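ALKF (Bacillus cereus, PDB 3ZBO) is of unknown function but shows affinity for branched DNA structures and is related to the HEAT-like repeat DNA glycosylases AlkC and AlkD. Local coordinates at residues N31-H34 with E35-G39; Y98-S101 with D102-A106; N148-E152 with S153-D157; V196-A199 with K200-I204. All coordinates share one frame; numbering follows the deposited sequence.

Contact 1 (N31-H34 with E35-G39)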
ATOM      1  N   ASN A  31       9.815  -6.794   9.815  1.00 17.45           N
ATOM      2  CA  ASN A  31       8.818  -5.797   9.531  1.00 17.11           C
ATOM      3  C   ASN A  31       7.429  -6.147  10.133  1.00 13.94           C
ATOM      4  O   ASN A  31       6.478  -5.379   9.996  1.00 14.43           O
ATOM      5  CB  ASN A  31       8.580  -5.669   8.023  1.00 17.74           C
ATOM      6  CG  ASN A  31       9.818  -5.140   7.264  1.00 21.38           C
ATOM      7  OD1 ASN A  31      10.757  -4.641   7.872  1.00 20.37           O
ATOM      8  ND2 ASN A  31       9.794  -5.198   5.932  1.00 17.68           N
ATOM      9  N   GLY A  32       7.281  -7.357  10.659  1.00 14.12           N
ATOM     10  CA  GLY A  32       6.035  -7.757  11.338  1.00 15.31           C
ATOM     11  C   GLY A  32       5.384  -8.994  10.754  1.00 14.45           C
ATOM     12  O   GLY A  32       4.341  -9.392  11.266  1.00 16.18           O
ATOM     13  N   ALA A  33       5.994  -9.585   9.716  1.00 14.01           N
ATOM     14  CA  ALA A  33       5.432 -10.871   9.148  1.00 15.06           C
ATOM     15  C   ALA A  33       5.640 -11.942  10.223  1.00 15.84           C
ATOM     16  O   ALA A  33       6.585 -11.865  11.044  1.00 18.14           O
ATOM     17  CB  ALA A  33       6.133 -11.303   7.829  1.00 14.98           C
ATOM     18  N   HIS A  34       4.782 -12.932  10.189  1.00 15.70           N
ATOM     19  CA  HIS A  34       4.976 -14.127  11.024  1.00 15.82           C
ATOM     20  C   HIS A  34       4.868 -15.360  10.234  1.00 18.39           C
ATOM     21  O   HIS A  34       4.365 -15.346   9.100  1.00 17.56           O
ATOM     22  CB  HIS A  34       4.020 -14.119  12.218  1.00 17.01           C
ATOM     23  CG  HIS A  34       2.564 -13.947  11.939  1.00 17.33           C
ATOM     24  ND1 HIS A  34       1.820 -14.838  11.194  1.00 22.29           N
ATOM     25  CD2 HIS A  34       1.693 -13.040  12.427  1.00 19.42           C
ATOM     26  CE1 HIS A  34       0.556 -14.431  11.175  1.00 21.94           C
ATOM     27  NE2 HIS A  34       0.447 -13.384  11.964  1.00 20.46           N
ATOM     28  N   GLU A  35       5.396 -16.465  10.815  1.00 18.56           N
ATOM     29  CA  GLU A  35       5.225 -17.727  10.159  1.00 20.58           C
ATOM     30  C   GLU A  35       3.704 -18.045   9.977  1.00 17.19           C
ATOM     31  O   GLU A  35       2.796 -17.711  10.824  1.00 18.62           O
ATOM     32  CB  GLU A  35       5.940 -18.832  10.971  1.00 20.75           C
ATOM     33  CG  GLU A  35       7.379 -18.652  11.006  1.00 20.70           C
ATOM     34  CD  GLU A  35       8.125 -19.205   9.802  1.00 32.99           C
ATOM     35  OE1 GLU A  35       7.476 -19.482   8.756  1.00 28.26           O
ATOM     36  OE2 GLU A  35       9.387 -19.391   9.874  1.00 34.09           O
ATOM     37  N   PRO A  36       3.385 -18.670   8.843  1.00 18.90           N
ATOM     38  CA  PRO A  36       4.272 -19.126   7.798  1.00 19.50           C
ATOM     39  C   PRO A  36       4.640 -18.027   6.844  1.00 18.96           C
ATOM     40  O   PRO A  36       3.773 -17.226   6.440  1.00 18.33           O
ATOM     41  CB  PRO A  36       3.430 -20.200   7.078  1.00 21.87           C
ATOM     42  CG  PRO A  36       2.051 -19.749   7.228  1.00 19.17           C
ATOM     43  CD  PRO A  36       1.955 -18.960   8.557  1.00 19.73           C
ATOM     44  N   VAL A  37       5.916 -18.038   6.449  1.00 17.41           N
ATOM     45  CA  VAL A  37       6.432 -17.041   5.515  1.00 18.08           C
ATOM     46  C   VAL A  37       7.654 -17.640   4.877  1.00 19.90           C
ATOM     47  O   VAL A  37       8.470 -18.306   5.574  1.00 23.28           O
ATOM     48  CB  VAL A  37       6.665 -15.659   6.225  1.00 19.22           C
ATOM     49  CG1 VAL A  37       7.629 -15.807   7.378  1.00 20.23           C
ATOM     50  CG2 VAL A  37       7.237 -14.650   5.210  1.00 20.35           C
ATOM     51  N   PHE A  38       7.804 -17.420   3.571  1.00 19.26           N
ATOM     52  CA  PHE A  38       8.926 -17.993   2.904  1.00 19.80           C
ATOM     53  C   PHE A  38      10.032 -16.978   2.591  1.00 20.58           C
ATOM     54  O   PHE A  38      11.234 -17.374   2.516  1.00 22.37           O
ATOM     55  CB  PHE A  38       8.546 -18.588   1.561  1.00 20.93           C
ATOM     56  CG  PHE A  38       7.476 -19.675   1.584  1.00 21.02           C
ATOM     57  CD1 PHE A  38       7.411 -20.645   2.579  1.00 23.43           C
ATOM     58  CD2 PHE A  38       6.515 -19.665   0.576  1.00 21.67           C
ATOM     59  CE1 PHE A  38       6.430 -21.675   2.530  1.00 21.43           C
ATOM     60  CE2 PHE A  38       5.499 -20.679   0.530  1.00 21.03           C
ATOM     61  CZ  PHE A  38       5.498 -21.653   1.477  1.00 18.56           C
ATOM     62  N   GLY A  39       9.680 -15.700   2.370  1.00 18.10           N
ATOM     63  CA  GLY A  39      10.733 -14.752   2.053  1.00 17.39           C
ATOM     64  C   GLY A  39      11.028 -14.746   0.567  1.00 19.09           C
ATOM     65  O   GLY A  39      12.205 -14.888   0.093  1.00 19.30           O
TER
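His-34 and Glu-35 meet in an extended part of the chain, both with phi/psi in the beta or polyproline region, and the peptide bond from Glu-35 to Pro-36 is cis, which bends the backbone sharply just beyond them. The imidazole leans forward alongside the next peptide, so that Glu-35 O meets its edge at ND1: with chi1 at 53°, CG stands between the backbone N and the carbonyl carbon, and ND1 donates to Glu-35 O at 3.1 Å. That donor lies well above the carbonyl plane, 53° out of it, and the acceptor in turn is tilted from the ring plane. Glu-35 bends at chi2 (-84°) and returns OE1 to Val-37 N, 3.1 Å away, bridging the cis proline, while its OE2 forms a salt bridge with Lys-25 of helix 22-30. Val-37 sets CB and CG1 each 3.7 Å from His-34 O, and its CG2 lies a loose 4.4 Å from Ala-33 CB. Tyr-96 stacks on the His-34 ring and accepts from His-34 N through its hydroxyl. The stretch is a cis-proline turn in the loop that leaves helix 22-30 through the Schellman motif at Gly-32.

Contact 2 (Y98-S101 with D102-A106)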
ATOM      1  N   TYR A  98       1.404  -4.082   8.227  1.00 12.25           N
ATOM      2  CA  TYR A  98       1.320  -3.060   7.178  1.00 10.36           C
ATOM      3  C   TYR A  98       1.750  -3.501   5.783  1.00 11.66           C
ATOM      4  O   TYR A  98       1.261  -2.917   4.815  1.00 11.60           O
ATOM      5  CB  TYR A  98       2.118  -1.801   7.599  1.00 11.25           C
ATOM      6  CG  TYR A  98       3.626  -1.977   7.419  1.00 11.20           C
ATOM      7  CD1 TYR A  98       4.372  -2.550   8.487  1.00 12.08           C
ATOM      8  CD2 TYR A  98       4.257  -1.612   6.247  1.00 10.66           C
ATOM      9  CE1 TYR A  98       5.780  -2.752   8.360  1.00 12.23           C
ATOM     10  CE2 TYR A  98       5.646  -1.808   6.056  1.00 13.80           C
ATOM     11  CZ  TYR A  98       6.393  -2.408   7.126  1.00 13.39           C
ATOM     12  OH  TYR A  98       7.782  -2.588   6.933  1.00 16.56           O
ATOM     13  N   MET A  99       2.611  -4.508   5.649  1.00 11.24           N
ATOM     14  CA  MET A  99       2.996  -4.791   4.254  1.00 10.99           C
ATOM     15  C   MET A  99       1.785  -5.353   3.581  1.00 11.31           C
ATOM     16  O   MET A  99       1.631  -5.171   2.347  1.00 11.99           O
ATOM     17  CB  MET A  99       4.089  -5.839   4.222  1.00 12.54           C
ATOM     18  CG  MET A  99       5.417  -5.247   4.757  1.00 12.70           C
ATOM     19  SD  MET A  99       6.825  -6.420   4.592  1.00 15.05           S
ATOM     20  CE  MET A  99       7.272  -6.021   2.936  1.00 15.02           C
ATOM     21  N   LEU A 100       0.938  -6.102   4.281  1.00 11.63           N
ATOM     22  CA  LEU A 100      -0.311  -6.606   3.695  1.00 11.54           C
ATOM     23  C   LEU A 100      -1.329  -5.472   3.462  1.00 12.44           C
ATOM     24  O   LEU A 100      -1.940  -5.400   2.367  1.00 11.88           O
ATOM     25  CB  LEU A 100      -0.932  -7.733   4.578  1.00 11.12           C
ATOM     26  CG  LEU A 100      -0.114  -9.002   4.473  1.00 11.03           C
ATOM     27  CD1 LEU A 100      -0.576  -9.893   5.609  1.00 13.45           C
ATOM     28  CD2 LEU A 100      -0.388  -9.756   3.100  1.00 13.37           C
ATOM     29  N   SER A 101      -1.569  -4.606   4.484  1.00 10.01           N
ATOM     30  CA  SER A 101      -2.545  -3.585   4.263  1.00 10.97           C
ATOM     31  C   SER A 101      -2.126  -2.645   3.139  1.00 10.68           C
ATOM     32  O   SER A 101      -2.964  -2.219   2.325  1.00 11.11           O
ATOM     33  CB  SER A 101      -2.837  -2.805   5.554  1.00 11.06           C
ATOM     34  OG  SER A 101      -1.624  -2.227   6.041  1.00 12.21           O
ATOM     35  N   ASP A 102      -0.830  -2.287   3.093  1.00 11.34           N
ATOM     36  CA  ASP A 102      -0.398  -1.102   2.276  1.00 10.04           C
ATOM     37  C   ASP A 102       0.090  -1.592   0.896  1.00 12.20           C
ATOM     38  O   ASP A 102      -0.162  -0.868  -0.083  1.00 11.82           O
ATOM     39  CB  ASP A 102       0.748  -0.377   2.935  1.00 10.37           C
ATOM     40  CG  ASP A 102       0.404   0.201   4.323  1.00 13.14           C
ATOM     41  OD1 ASP A 102      -0.749   0.094   4.783  1.00 14.01           O
ATOM     42  OD2 ASP A 102       1.408   0.703   4.876  1.00 13.44           O
ATOM     43  N   TYR A 103       0.781  -2.764   0.834  1.00  9.66           N
ATOM     44  CA  TYR A 103       1.428  -3.151  -0.427  1.00 10.98           C
ATOM     45  C   TYR A 103       0.692  -4.304  -1.144  1.00 12.62           C
ATOM     46  O   TYR A 103       0.997  -4.628  -2.296  1.00 14.94           O
ATOM     47  CB  TYR A 103       2.883  -3.553  -0.164  1.00 12.18           C
ATOM     48  CG  TYR A 103       3.688  -2.543   0.590  1.00 10.29           C
ATOM     49  CD1 TYR A 103       3.466  -1.153   0.465  1.00 12.97           C
ATOM     50  CD2 TYR A 103       4.654  -3.013   1.482  1.00 15.01           C
ATOM     51  CE1 TYR A 103       4.304  -0.235   1.176  1.00 15.59           C
ATOM     52  CE2 TYR A 103       5.407  -2.109   2.196  1.00 15.22           C
ATOM     53  CZ  TYR A 103       5.205  -0.786   2.040  1.00 17.56           C
ATOM     54  OH  TYR A 103       5.966   0.048   2.836  1.00 18.86           O
ATOM     55  N   VAL A 104      -0.349  -4.862  -0.516  1.00 11.15           N
ATOM     56  CA  VAL A 104      -1.116  -5.977  -1.120  1.00 10.42           C
ATOM     57  C   VAL A 104      -2.596  -5.575  -1.235  1.00 11.42           C
ATOM     58  O   VAL A 104      -3.062  -5.267  -2.344  1.00 12.29           O
ATOM     59  CB  VAL A 104      -1.016  -7.252  -0.298  1.00 10.18           C
ATOM     60  CG1 VAL A 104      -1.857  -8.365  -0.993  1.00 12.84           C
ATOM     61  CG2 VAL A 104       0.420  -7.695  -0.196  1.00 12.69           C
ATOM     62  N   VAL A 105      -3.322  -5.362  -0.131  1.00 10.59           N
ATOM     63  CA  VAL A 105      -4.712  -5.017  -0.264  1.00 10.42           C
ATOM     64  C   VAL A 105      -4.915  -3.634  -0.865  1.00 10.85           C
ATOM     65  O   VAL A 105      -5.744  -3.490  -1.766  1.00 11.50           O
ATOM     66  CB  VAL A 105      -5.362  -5.118   1.130  1.00  9.87           C
ATOM     67  CG1 VAL A 105      -6.891  -4.858   0.981  1.00 11.11           C
ATOM     68  CG2 VAL A 105      -5.186  -6.563   1.744  1.00 11.38           C
ATOM     69  N   ALA A 106      -4.182  -2.605  -0.397  1.00  9.82           N
ATOM     70  CA  ALA A 106      -4.402  -1.245  -0.961  1.00 10.00           C
ATOM     71  C   ALA A 106      -4.022  -1.239  -2.454  1.00 10.22           C
ATOM     72  O   ALA A 106      -4.641  -0.467  -3.218  1.00 11.67           O
ATOM     73  CB  ALA A 106      -3.516  -0.262  -0.207  1.00 11.54           C
TER
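Leu-100 O is gripped by two backbone amides: Val-105 N donates at 2.9 Å, nearly straight and head-on to the carbonyl, and Val-104 N adds a weak bond at 3.3 Å. The five-residue spacing to Val-105, repeated from Ala-106 N to Ser-101 O, is evidence for the wider pi-type turn at 102-105; before it, Asp-102 N and Tyr-103 N keep the alpha-helical spacing to Tyr-98 O and Met-99 O. A side-chain bond runs beside this ladder. A chi1 of 58° sets Ser-101 OG between the backbone N and the carbonyl carbon, where it reaches the next carboxylate and donates to Asp-102 OD1 over 2.8 Å, coming from above the carboxylate plane; OD1 is held a second time by Ser-132 OG of helix 128-144.

The aromatic packing joins Tyr-98 and Tyr-103. The hydroxyl of Tyr-103 lies in the plane of the Tyr-98 ring at its edge, with OH 3.7 Å from Tyr-98 CE2. Met-99 CG sits over one face of that same Tyr-98 ring, offset toward the rim, while Met-99 CB reaches Tyr-103 CD2 at 4.0 Å. Leu-100 and Val-104 lie side by side and point the same way, their CD2 and CG2 methyls 4.0 Å apart.

Around helix 98-110, Leu-100 and Val-104 face helix 68-77, Val-105 packs on Trp-91 and Ile-92 of helix 85-94, and Asp-102 and Ala-106 lie against helix 128-144, where Trp-140 NE1 donates to Asp-102 O. Tyr-98 makes a cation-pi contact with Arg-172 of helix 171-187.

Contact 3 (N148-E152 with S153-D157)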
ATOM      1  N   ASN A 148      -7.937  14.400 -13.075  1.00 18.99           N
ATOM      2  CA  ASN A 148      -9.397  14.570 -13.105  1.00 19.34           C
ATOM      3  C   ASN A 148     -10.204  13.431 -12.473  1.00 19.51           C
ATOM      4  O   ASN A 148     -11.436  13.579 -12.265  1.00 19.60           O
ATOM      5  CB  ASN A 148      -9.808  14.921 -14.554  1.00 21.23           C
ATOM      6  CG  ASN A 148      -9.902  13.714 -15.458  1.00 24.53           C
ATOM      7  OD1 ASN A 148      -9.252  12.697 -15.272  1.00 24.66           O
ATOM      8  ND2 ASN A 148     -10.755  13.801 -16.470  1.00 32.44           N
ATOM      9  N   ALA A 149      -9.521  12.359 -12.049  1.00 16.78           N
ATOM     10  CA  ALA A 149     -10.190  11.324 -11.279  1.00 16.38           C
ATOM     11  C   ALA A 149     -10.422  11.763  -9.872  1.00 16.63           C
ATOM     12  O   ALA A 149     -11.155  11.043  -9.158  1.00 19.21           O
ATOM     13  CB  ALA A 149      -9.343   9.987 -11.373  1.00 17.04           C
ATOM     14  N   PHE A 150      -9.905  12.920  -9.432  1.00 15.66           N
ATOM     15  CA  PHE A 150     -10.058  13.370  -8.035  1.00 15.21           C
ATOM     16  C   PHE A 150     -10.685  14.704  -7.922  1.00 15.26           C
ATOM     17  O   PHE A 150     -10.465  15.583  -8.784  1.00 18.43           O
ATOM     18  CB  PHE A 150      -8.649  13.463  -7.380  1.00 16.61           C
ATOM     19  CG  PHE A 150      -7.842  12.227  -7.592  1.00 13.60           C
ATOM     20  CD1 PHE A 150      -7.983  11.142  -6.732  1.00 13.03           C
ATOM     21  CD2 PHE A 150      -7.010  12.098  -8.675  1.00 14.31           C
ATOM     22  CE1 PHE A 150      -7.256   9.926  -6.927  1.00 14.10           C
ATOM     23  CE2 PHE A 150      -6.280  10.973  -8.875  1.00 14.99           C
ATOM     24  CZ  PHE A 150      -6.379   9.837  -8.022  1.00 14.83           C
ATOM     25  N   SER A 151     -11.508  14.851  -6.901  1.00 17.03           N
ATOM     26  CA  SER A 151     -12.048  16.138  -6.522  1.00 16.78           C
ATOM     27  C   SER A 151     -10.932  16.942  -5.808  1.00 18.49           C
ATOM     28  O   SER A 151     -10.380  16.457  -4.774  1.00 15.99           O
ATOM     29  CB  SER A 151     -13.220  15.948  -5.536  1.00 17.72           C
ATOM     30  OG  SER A 151     -13.420  17.131  -4.840  1.00 19.26           O
ATOM     31  N   GLU A 152     -10.560  18.135  -6.303  1.00 17.19           N
ATOM     32  CA  GLU A 152      -9.489  18.931  -5.691  1.00 18.12           C
ATOM     33  C   GLU A 152      -9.888  19.341  -4.273  1.00 18.07           C
ATOM     34  O   GLU A 152      -9.103  19.292  -3.331  1.00 17.60           O
ATOM     35  CB  GLU A 152      -9.121  20.169  -6.555  1.00 18.78           C
ATOM     36  CG  GLU A 152      -8.117  21.028  -5.947  1.00 22.71           C
ATOM     37  CD  GLU A 152      -7.717  22.242  -6.804  1.00 27.73           C
ATOM     38  OE1 GLU A 152      -7.812  22.131  -8.066  1.00 30.76           O
ATOM     39  OE2 GLU A 152      -7.355  23.271  -6.214  1.00 35.60           O
ATOM     40  N   SER A 153     -11.172  19.686  -4.044  1.00 16.58           N
ATOM     41  CA  SER A 153     -11.535  20.000  -2.692  1.00 16.75           C
ATOM     42  C   SER A 153     -11.472  18.768  -1.743  1.00 16.70           C
ATOM     43  O   SER A 153     -11.117  18.966  -0.595  1.00 17.37           O
ATOM     44  CB  SER A 153     -13.002  20.655  -2.661  1.00 20.44           C
ATOM     45  OG  SER A 153     -13.899  19.730  -3.133  1.00 28.68           O
ATOM     46  N   LYS A 154     -11.764  17.551  -2.209  1.00 17.46           N
ATOM     47  CA  LYS A 154     -11.665  16.377  -1.366  1.00 15.75           C
ATOM     48  C   LYS A 154     -10.168  16.182  -1.003  1.00 15.84           C
ATOM     49  O   LYS A 154      -9.887  15.943   0.183  1.00 14.19           O
ATOM     50  CB  LYS A 154     -12.136  15.145  -2.108  1.00 15.24           C
ATOM     51  CG  LYS A 154     -12.227  13.924  -1.205  1.00 17.56           C
ATOM     52  CD  LYS A 154     -12.579  12.689  -2.137  1.00 23.61           C
ATOM     53  CE  LYS A 154     -12.975  11.519  -1.405  1.00 25.03           C
ATOM     54  NZ  LYS A 154     -13.254  10.502  -2.500  1.00 19.20           N
ATOM     55  N   ILE A 155      -9.291  16.248  -2.027  1.00 15.06           N
ATOM     56  CA  ILE A 155      -7.843  16.065  -1.671  1.00 13.93           C
ATOM     57  C   ILE A 155      -7.360  17.149  -0.737  1.00 13.52           C
ATOM     58  O   ILE A 155      -6.609  16.915   0.199  1.00 13.89           O
ATOM     59  CB  ILE A 155      -6.998  16.018  -2.978  1.00 13.16           C
ATOM     60  CG1 ILE A 155      -7.414  14.889  -3.895  1.00 13.81           C
ATOM     61  CG2 ILE A 155      -5.459  15.926  -2.625  1.00 16.10           C
ATOM     62  CD1 ILE A 155      -7.386  13.458  -3.309  1.00 17.61           C
ATOM     63  N   SER A 156      -7.805  18.423  -0.936  1.00 14.62           N
ATOM     64  CA  SER A 156      -7.406  19.454  -0.033  1.00 16.03           C
ATOM     65  C   SER A 156      -7.866  19.199   1.405  1.00 15.81           C
ATOM     66  O   SER A 156      -7.098  19.415   2.365  1.00 16.74           O
ATOM     67  CB  SER A 156      -7.985  20.774  -0.621  1.00 18.76           C
ATOM     68  OG  SER A 156      -7.626  21.860   0.198  1.00 22.50           O
ATOM     69  N   ASP A 157      -9.114  18.733   1.540  1.00 15.84           N
ATOM     70  CA  ASP A 157      -9.652  18.460   2.872  1.00 16.87           C
ATOM     71  C   ASP A 157      -8.867  17.279   3.515  1.00 16.07           C
ATOM     72  O   ASP A 157      -8.608  17.291   4.742  1.00 15.84           O
ATOM     73  CB  ASP A 157     -11.136  18.104   2.765  1.00 18.32           C
ATOM     74  CG  ASP A 157     -12.030  19.286   2.487  1.00 24.99           C
ATOM     75  OD1 ASP A 157     -11.592  20.411   2.621  1.00 28.01           O
ATOM     76  OD2 ASP A 157     -13.222  18.978   2.199  1.00 29.80           O
TER
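Ser-151 is the N-cap of helix 152-165: it stands immediately before the first turn, and its OG accepts from Lys-154 N at 3.1 Å with an N-H...O angle of 158°. The hydroxyl is placed there by a chi1 of 160°, which sets OG anti to the backbone N and turns it toward the amides at the start of the helix. Ser-153 OG also lies 3.1 Å from Ser-151 OG.

The backbone bonds that follow begin the regular alpha-helical ladder. Ile-155 N donates to Ser-151 O almost linearly, at 170°, and Ser-156 N donates to Glu-152 O at 2.9 Å. The cap residue thus engages two successive amides, that of Lys-154 through its side chain and that of Ile-155 through its carbonyl.

Charged contacts lead away from the turn. The chain of Lys-154 is extended throughout, which carries NZ to Asp-120 in a salt bridge and to Tyr-138 OH and Gln-116 OE1 in hydrogen bonds, so helix 152-165 is tied at its start to helices 115-124 and 128-144.

Apolar packing occupies the buried side. Phe-150 lies against Leu-141 and Leu-142 of helix 128-144, and Ile-155 against Phe-180 and Val-184 of helix 171-187. Phe-150 and Ile-155 themselves approach obliquely: Phe-150 CB is 4.0 Å from Ile-155 CG1, and the methyl CD1 of Ile-155 stands 4.2 Å from Phe-150 CD1.

Contact 4 (V196-A199 with K200-I204)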
ATOM      1  N   VAL A 196       3.254  21.010   0.021  1.00 13.86           N
ATOM      2  CA  VAL A 196       4.602  21.442   0.495  1.00 15.19           C
ATOM      3  C   VAL A 196       4.432  22.185   1.812  1.00 14.73           C
ATOM      4  O   VAL A 196       5.200  21.938   2.769  1.00 15.26           O
ATOM      5  CB  VAL A 196       5.365  22.280  -0.590  1.00 15.55           C
ATOM      6  CG1 VAL A 196       6.575  22.961  -0.016  1.00 14.79           C
ATOM      7  CG2 VAL A 196       5.711  21.360  -1.767  1.00 14.48           C
ATOM      8  N   GLU A 197       3.433  23.092   1.881  1.00 15.99           N
ATOM      9  CA  GLU A 197       3.293  23.873   3.098  1.00 16.54           C
ATOM     10  C   GLU A 197       2.800  22.977   4.242  1.00 16.20           C
ATOM     11  O   GLU A 197       3.310  23.090   5.358  1.00 16.76           O
ATOM     12  CB  GLU A 197       2.272  24.981   2.766  1.00 18.20           C
ATOM     13  CG  GLU A 197       1.930  25.834   4.004  1.00 26.43           C
ATOM     14  CD  GLU A 197       3.162  26.429   4.687  1.00 38.65           C
ATOM     15  OE1 GLU A 197       4.111  26.863   3.964  1.00 42.37           O
ATOM     16  OE2 GLU A 197       3.182  26.465   5.966  1.00 41.71           O
ATOM     17  N   ILE A 198       1.901  22.028   3.927  1.00 13.95           N
ATOM     18  CA  ILE A 198       1.459  21.111   4.986  1.00 16.27           C
ATOM     19  C   ILE A 198       2.612  20.294   5.500  1.00 14.43           C
ATOM     20  O   ILE A 198       2.743  20.039   6.717  1.00 15.58           O
ATOM     21  CB  ILE A 198       0.271  20.335   4.571  1.00 15.33           C
ATOM     22  CG1 ILE A 198      -0.845  21.393   4.631  1.00 21.35           C
ATOM     23  CG2 ILE A 198      -0.105  19.263   5.602  1.00 17.71           C
ATOM     24  CD1 ILE A 198      -2.075  21.001   4.252  1.00 25.76           C
ATOM     25  N   ALA A 199       3.437  19.824   4.571  1.00 13.93           N
ATOM     26  CA  ALA A 199       4.642  19.042   5.012  1.00 14.98           C
ATOM     27  C   ALA A 199       5.516  19.832   5.954  1.00 16.42           C
ATOM     28  O   ALA A 199       5.981  19.274   6.954  1.00 15.78           O
ATOM     29  CB  ALA A 199       5.432  18.497   3.829  1.00 15.56           C
ATOM     30  N   LYS A 200       5.743  21.119   5.650  1.00 16.24           N
ATOM     31  CA  LYS A 200       6.513  21.960   6.553  1.00 17.26           C
ATOM     32  C   LYS A 200       5.833  22.083   7.907  1.00 16.40           C
ATOM     33  O   LYS A 200       6.536  22.006   8.959  1.00 17.42           O
ATOM     34  CB  LYS A 200       6.622  23.326   5.894  1.00 16.93           C
ATOM     35  CG  LYS A 200       7.474  24.262   6.719  1.00 23.79           C
ATOM     36  CD  LYS A 200       7.627  25.605   6.004  1.00 29.63           C
ATOM     37  CE  LYS A 200       8.711  26.476   6.651  1.00 36.04           C
ATOM     38  NZ  LYS A 200       8.405  27.875   6.204  1.00 41.99           N
ATOM     39  N   GLU A 201       4.515  22.242   7.913  1.00 16.72           N
ATOM     40  CA  GLU A 201       3.749  22.366   9.198  1.00 16.49           C
ATOM     41  C   GLU A 201       3.839  21.077  10.010  1.00 18.03           C
ATOM     42  O   GLU A 201       3.974  21.152  11.243  1.00 19.26           O
ATOM     43  CB  GLU A 201       2.289  22.761   8.955  1.00 19.30           C
ATOM     44  CG  GLU A 201       2.261  24.170   8.438  1.00 23.85           C
ATOM     45  CD  GLU A 201       0.908  24.796   8.295  1.00 36.26           C
ATOM     46  OE1 GLU A 201       0.077  24.607   9.183  1.00 38.40           O
ATOM     47  OE2 GLU A 201       0.737  25.560   7.313  1.00 41.51           O
ATOM     48  N   VAL A 202       3.753  19.914   9.306  1.00 15.35           N
ATOM     49  CA  VAL A 202       3.771  18.629   9.984  1.00 14.21           C
ATOM     50  C   VAL A 202       5.149  18.328  10.569  1.00 15.47           C
ATOM     51  O   VAL A 202       5.274  17.823  11.698  1.00 15.99           O
ATOM     52  CB  VAL A 202       3.291  17.564   8.964  1.00 14.58           C
ATOM     53  CG1 VAL A 202       3.617  16.191   9.463  1.00 16.40           C
ATOM     54  CG2 VAL A 202       1.792  17.649   8.855  1.00 15.25           C
ATOM     55  N   GLY A 203       6.196  18.584   9.819  1.00 15.15           N
ATOM     56  CA  GLY A 203       7.520  18.347  10.309  1.00 13.92           C
ATOM     57  C   GLY A 203       7.837  16.855  10.366  1.00 15.73           C
ATOM     58  O   GLY A 203       7.251  16.071   9.644  1.00 15.83           O
ATOM     59  N   ILE A 204       8.712  16.465  11.274  1.00 12.98           N
ATOM     60  CA  ILE A 204       9.084  15.082  11.406  1.00 13.74           C
ATOM     61  C   ILE A 204       7.917  14.257  12.016  1.00 13.85           C
ATOM     62  O   ILE A 204       7.275  14.681  12.979  1.00 14.62           O
ATOM     63  CB  ILE A 204      10.270  14.906  12.390  1.00 13.86           C
ATOM     64  CG1 ILE A 204      11.524  15.648  11.833  1.00 13.31           C
ATOM     65  CG2 ILE A 204      10.609  13.422  12.642  1.00 12.73           C
ATOM     66  CD1 ILE A 204      11.984  15.041  10.493  1.00 15.63           C
TER
HETATM   67  O   HOH W   1       7.748  17.160   6.783  1.00 15.14           O
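Glu-197 and Glu-201 lie one turn apart on helix 192-202, and the path of Glu-201 brings their carboxylates together. Its CB is 3.6 Å from Ile-198 O. With chi1 at -68°, CG lies beside the backbone N and passes 3.4 Å from Glu-197 O, the same carbonyl that accepts from Glu-201 N. From there the chain runs extended, CD comes near the carboxylate of Glu-197, and OE2 ends 2.9 Å from Glu-197 OE2. Glu-201 OE1 makes a long, weak ion pair with Lys-163 of helix 152-165.

Two acceptors at that separation make a close approach of like charges, with the carboxylate planes 56° apart. Glu-197 contributes by bending at chi2 (54°), which turns its end back toward the following turn. The proximity would probably raise the pKa of one of the acids. Lys-200 NZ, 4.9 Å from Glu-197 OE1, may temper the charge without touching it.

On the buried side Val-202 CG2 rests 4.1 Å from Ile-198 CG2. The last regular bond, from Gly-203 N to Ala-199 O, spans 3.0 Å, and Gly-203 then leaves helical angles with positive phi; a water lies between Ala-199 O and Gly-203 O.

Ile-198 packs on Leu-159, Glu-160 and Lys-163 of helix 152-165, whereas Ala-199 and Val-196 meet helix 219-228. Beyond the helix end, Ile-204 reaches strand 215-218, the partner of strand 204-207 in the small antiparallel sheet.

The four contacts follow one another along the chain in a largely helical protein. Contact 2 lies near the middle, its centre about 4 Å from that of the chain, whereas contacts 1, 3 and 4 sit about 17, 20 and 22 Å out. Contacts 1 and 2 touch directly, where Asn-31 after helix 22-30 packs on Tyr-98 and Met-99 of helix 98-110. Contacts 1 and 3 lie on opposite sides of the chain's centre, their own centres about 37 Å apart. Contacts 3 and 4 come within about 6 Å at their nearest atoms, and helix 152-165, begun in contact 3, also packs against Ile-198 of contact 4. Their spread along the helices is consistent with a HEAT-like repeat relative.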